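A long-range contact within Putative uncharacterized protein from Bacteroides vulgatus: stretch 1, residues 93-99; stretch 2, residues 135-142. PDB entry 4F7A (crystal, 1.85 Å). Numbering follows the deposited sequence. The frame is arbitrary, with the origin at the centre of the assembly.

Stretch 1, residues 93-99: IFPVAHK
Stretch 2 (135-142) IVYSKFGK

The contact is a small aromatic cluster between a helix and a tight, irregular loop, and it buries 308 Å² counting both sides. Stretch 1 lies within a longer helix. Its backbone hydrogen bonds run from Ala-97 N to Ile-93 O (3.0 Å), His-98 N to Phe-94 O (2.9 Å) and Lys-99 N to Pro-95 O (2.9 Å). The helix is kinked where the N atoms of Pro-95 and Val-96 lack bonds to the preceding turn; proline has no amide hydrogen to give. Stretch 2 builds its shape from two overlapping turns. A type I turn spans Tyr-137 to Phe-140, closed by Phe-140 N to Tyr-137 O at 3.1 Å, and a type II turn spans Lys-139 to Lys-142, closed by Lys-142 N to Lys-139 O at 3.1 Å. Tyr-137 enters the first at phi/psi -147/-77; Ser-138 (-64/-25) and Lys-139 (-102/7) form its corners, and Phe-140 (-58/134) and Gly-141 (66/13) those of the second.

Register is set by two backbone spacings: Phe-94 CA to Tyr-137 CA at 9.0 Å, and His-98 CA to Phe-140 CA at 8.1 Å. These gaps leave room for rings. Phe-94 and His-98, four residues apart and so one helical turn along, both point toward the loop, and Phe-140 points back toward the helix. All three have chi1 in t, with chi2 of 56°, 71° and 83° respectively.

Aromatic packing does most of the work. The edge of Phe-94 meets the face of Phe-140, with centroids 4.6 Å apart, planes at 64° and a tight approach of 3.2 Å from Phe-94 CE2 to Phe-140 CG. Phe-140 in turn offers its own edge to the face of His-98: centroids lie 5.0 Å apart, planes at 77°, and His-98 CG is 3.5 Å from Phe-140 CD2. One ring thus serves two partners, by face and by edge. Tyr-137 starts away from the helix, but its t rotamer (chi2 79°) brings the ring back. Its plane is 25° from that of Phe-94, yet the rings are slid apart and barely overlap, with centroids at 5.8 Å and Phe-94 CZ 3.9 Å from Tyr-137 CD1. Its hydroxyl is hydrogen-bonded elsewhere in the structure.

Lesser contacts finish the packing. Pro-95, whose CA-to-CB bond is set sideways, brings CB to 4.4 Å from Phe-140 CZ, and Phe-94 CE2 also touches the backbone, 3.8 Å from Val-136 O. Phe-94 is buried, as suits a wholly apolar ring, whereas His-98 and Phe-140 remain partly exposed.

The polar link is indirect, for no hydrogen bond crosses directly. A water lies 2.9 Å from His-98 NE2, hydrogen-bonded to it, and donates to Gly-141 O at 3.0 Å, so histidine combines a packing face with a nitrogen that reaches solvent. Glycine fits Gly-141 twice over: its phi is positive, and an ideal CB would clash with His-98 NE2 at 2.9 Å.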

# COMPACT_ATOMS: atom_id res chain seq x y z
N ILE A 93 9.90 -2.67 -14.94
CA ILE A 93 10.49 -2.22 -13.70
C ILE A 93 11.38 -3.29 -13.06
O ILE A 93 12.56 -3.04 -12.81
CB ILE A 93 9.40 -1.78 -12.70
CG1 ILE A 93 8.48 -0.72 -13.35
CG2 ILE A 93 10.02 -1.24 -11.37
CD1 ILE A 93 9.21 0.49 -14.04
N PHE A 94 10.82 -4.47 -12.84
CA PHE A 94 11.60 -5.55 -12.23
C PHE A 94 12.85 -5.91 -13.03
O PHE A 94 13.91 -6.12 -12.45
CB PHE A 94 10.70 -6.76 -11.93
CG PHE A 94 11.38 -7.84 -11.12
CD1 PHE A 94 11.95 -7.55 -9.89
CD2 PHE A 94 11.45 -9.12 -11.58
CE1 PHE A 94 12.60 -8.53 -9.15
CE2 PHE A 94 12.07 -10.11 -10.82
CZ PHE A 94 12.65 -9.80 -9.61
N PRO A 95 12.76 -5.97 -14.36
CA PRO A 95 14.00 -6.34 -15.07
C PRO A 95 15.12 -5.31 -14.88
O PRO A 95 16.30 -5.67 -14.88
CB PRO A 95 13.58 -6.43 -16.54
CG PRO A 95 12.08 -6.37 -16.55
CD PRO A 95 11.57 -5.98 -15.22
N VAL A 96 14.73 -4.05 -14.69
CA VAL A 96 15.69 -2.99 -14.38
C VAL A 96 16.26 -3.12 -12.98
O VAL A 96 17.46 -2.91 -12.79
CB VAL A 96 15.08 -1.58 -14.62
CG1 VAL A 96 16.09 -0.50 -14.31
CG2 VAL A 96 14.61 -1.49 -16.10
N ALA A 97 15.42 -3.46 -11.99
CA ALA A 97 15.91 -3.69 -10.63
C ALA A 97 16.87 -4.86 -10.61
O ALA A 97 17.87 -4.85 -9.87
CB ALA A 97 14.76 -3.96 -9.67
N HIS A 98 16.57 -5.89 -11.41
CA HIS A 98 17.45 -7.05 -11.50
C HIS A 98 18.78 -6.67 -12.17
O HIS A 98 19.86 -7.01 -11.65
CB HIS A 98 16.76 -8.18 -12.25
CG HIS A 98 17.58 -9.41 -12.32
ND1 HIS A 98 17.82 -10.21 -11.22
CD2 HIS A 98 18.26 -9.97 -13.36
CE1 HIS A 98 18.60 -11.22 -11.58
NE2 HIS A 98 18.88 -11.10 -12.87
N LYS A 99 18.73 -5.96 -13.30
CA LYS A 99 19.95 -5.46 -13.95
C LYS A 99 20.78 -4.62 -12.98
O LYS A 99 22.00 -4.76 -12.91
CB LYS A 99 19.63 -4.63 -15.20
CG LYS A 99 20.86 -4.15 -15.96
N ILE A 135 4.78 -15.24 -6.89
CA ILE A 135 5.37 -14.38 -7.91
C ILE A 135 6.67 -14.99 -8.41
O ILE A 135 7.15 -15.98 -7.85
CB ILE A 135 5.65 -12.95 -7.38
CG1 ILE A 135 6.67 -12.95 -6.23
CG2 ILE A 135 4.31 -12.24 -6.94
CD1 ILE A 135 7.25 -11.51 -5.88
N VAL A 136 7.23 -14.39 -9.45
CA VAL A 136 8.59 -14.70 -9.86
C VAL A 136 9.52 -13.69 -9.17
O VAL A 136 9.39 -12.46 -9.39
CB VAL A 136 8.76 -14.64 -11.40
CG1 VAL A 136 10.22 -14.88 -11.77
CG2 VAL A 136 7.87 -15.68 -12.08
N TYR A 137 10.44 -14.18 -8.34
CA TYR A 137 11.34 -13.30 -7.61
C TYR A 137 12.71 -13.92 -7.40
O TYR A 137 13.66 -13.58 -8.12
CB TYR A 137 10.71 -12.85 -6.28
CG TYR A 137 11.49 -11.78 -5.58
CD1 TYR A 137 11.40 -10.45 -5.99
CD2 TYR A 137 12.33 -12.08 -4.52
CE1 TYR A 137 12.17 -9.45 -5.39
CE2 TYR A 137 13.08 -11.08 -3.89
CZ TYR A 137 12.98 -9.77 -4.33
OH TYR A 137 13.70 -8.77 -3.73
N SER A 138 12.82 -14.86 -6.45
CA SER A 138 14.16 -15.38 -6.10
C SER A 138 14.81 -16.11 -7.28
O SER A 138 16.04 -16.18 -7.37
CB SER A 138 14.11 -16.29 -4.86
OG SER A 138 13.56 -17.55 -5.19
N LYS A 139 13.99 -16.61 -8.20
CA LYS A 139 14.54 -17.36 -9.33
C LYS A 139 14.59 -16.56 -10.65
O LYS A 139 14.93 -17.10 -11.69
CB LYS A 139 13.80 -18.67 -9.49
CG LYS A 139 14.02 -19.56 -8.26
CD LYS A 139 13.30 -20.90 -8.32
CE LYS A 139 11.81 -20.76 -8.03
NZ LYS A 139 11.05 -22.09 -7.97
N PHE A 140 14.26 -15.27 -10.59
CA PHE A 140 14.27 -14.44 -11.79
C PHE A 140 15.66 -14.45 -12.45
O PHE A 140 16.68 -14.34 -11.77
CB PHE A 140 13.85 -13.01 -11.47
CG PHE A 140 13.71 -12.14 -12.69
CD1 PHE A 140 12.54 -12.16 -13.46
CD2 PHE A 140 14.75 -11.30 -13.09
CE1 PHE A 140 12.40 -11.35 -14.59
CE2 PHE A 140 14.63 -10.49 -14.22
CZ PHE A 140 13.46 -10.51 -14.97
N GLY A 141 15.67 -14.62 -13.77
CA GLY A 141 16.91 -14.65 -14.55
C GLY A 141 17.85 -15.80 -14.28
O GLY A 141 18.99 -15.76 -14.72
N LYS A 142 17.38 -16.84 -13.56
CA LYS A 142 18.21 -18.01 -13.25
C LYS A 142 17.89 -19.21 -14.15
O LYS A 142 18.54 -20.25 -14.04
CB LYS A 142 18.03 -18.45 -11.79
CG LYS A 142 18.68 -17.55 -10.73
CD LYS A 142 18.50 -18.20 -9.34
CE LYS A 142 19.78 -18.25 -8.52
NZ LYS A 142 20.26 -16.89 -8.15
O HOH W 1 20.43 -13.24 -14.06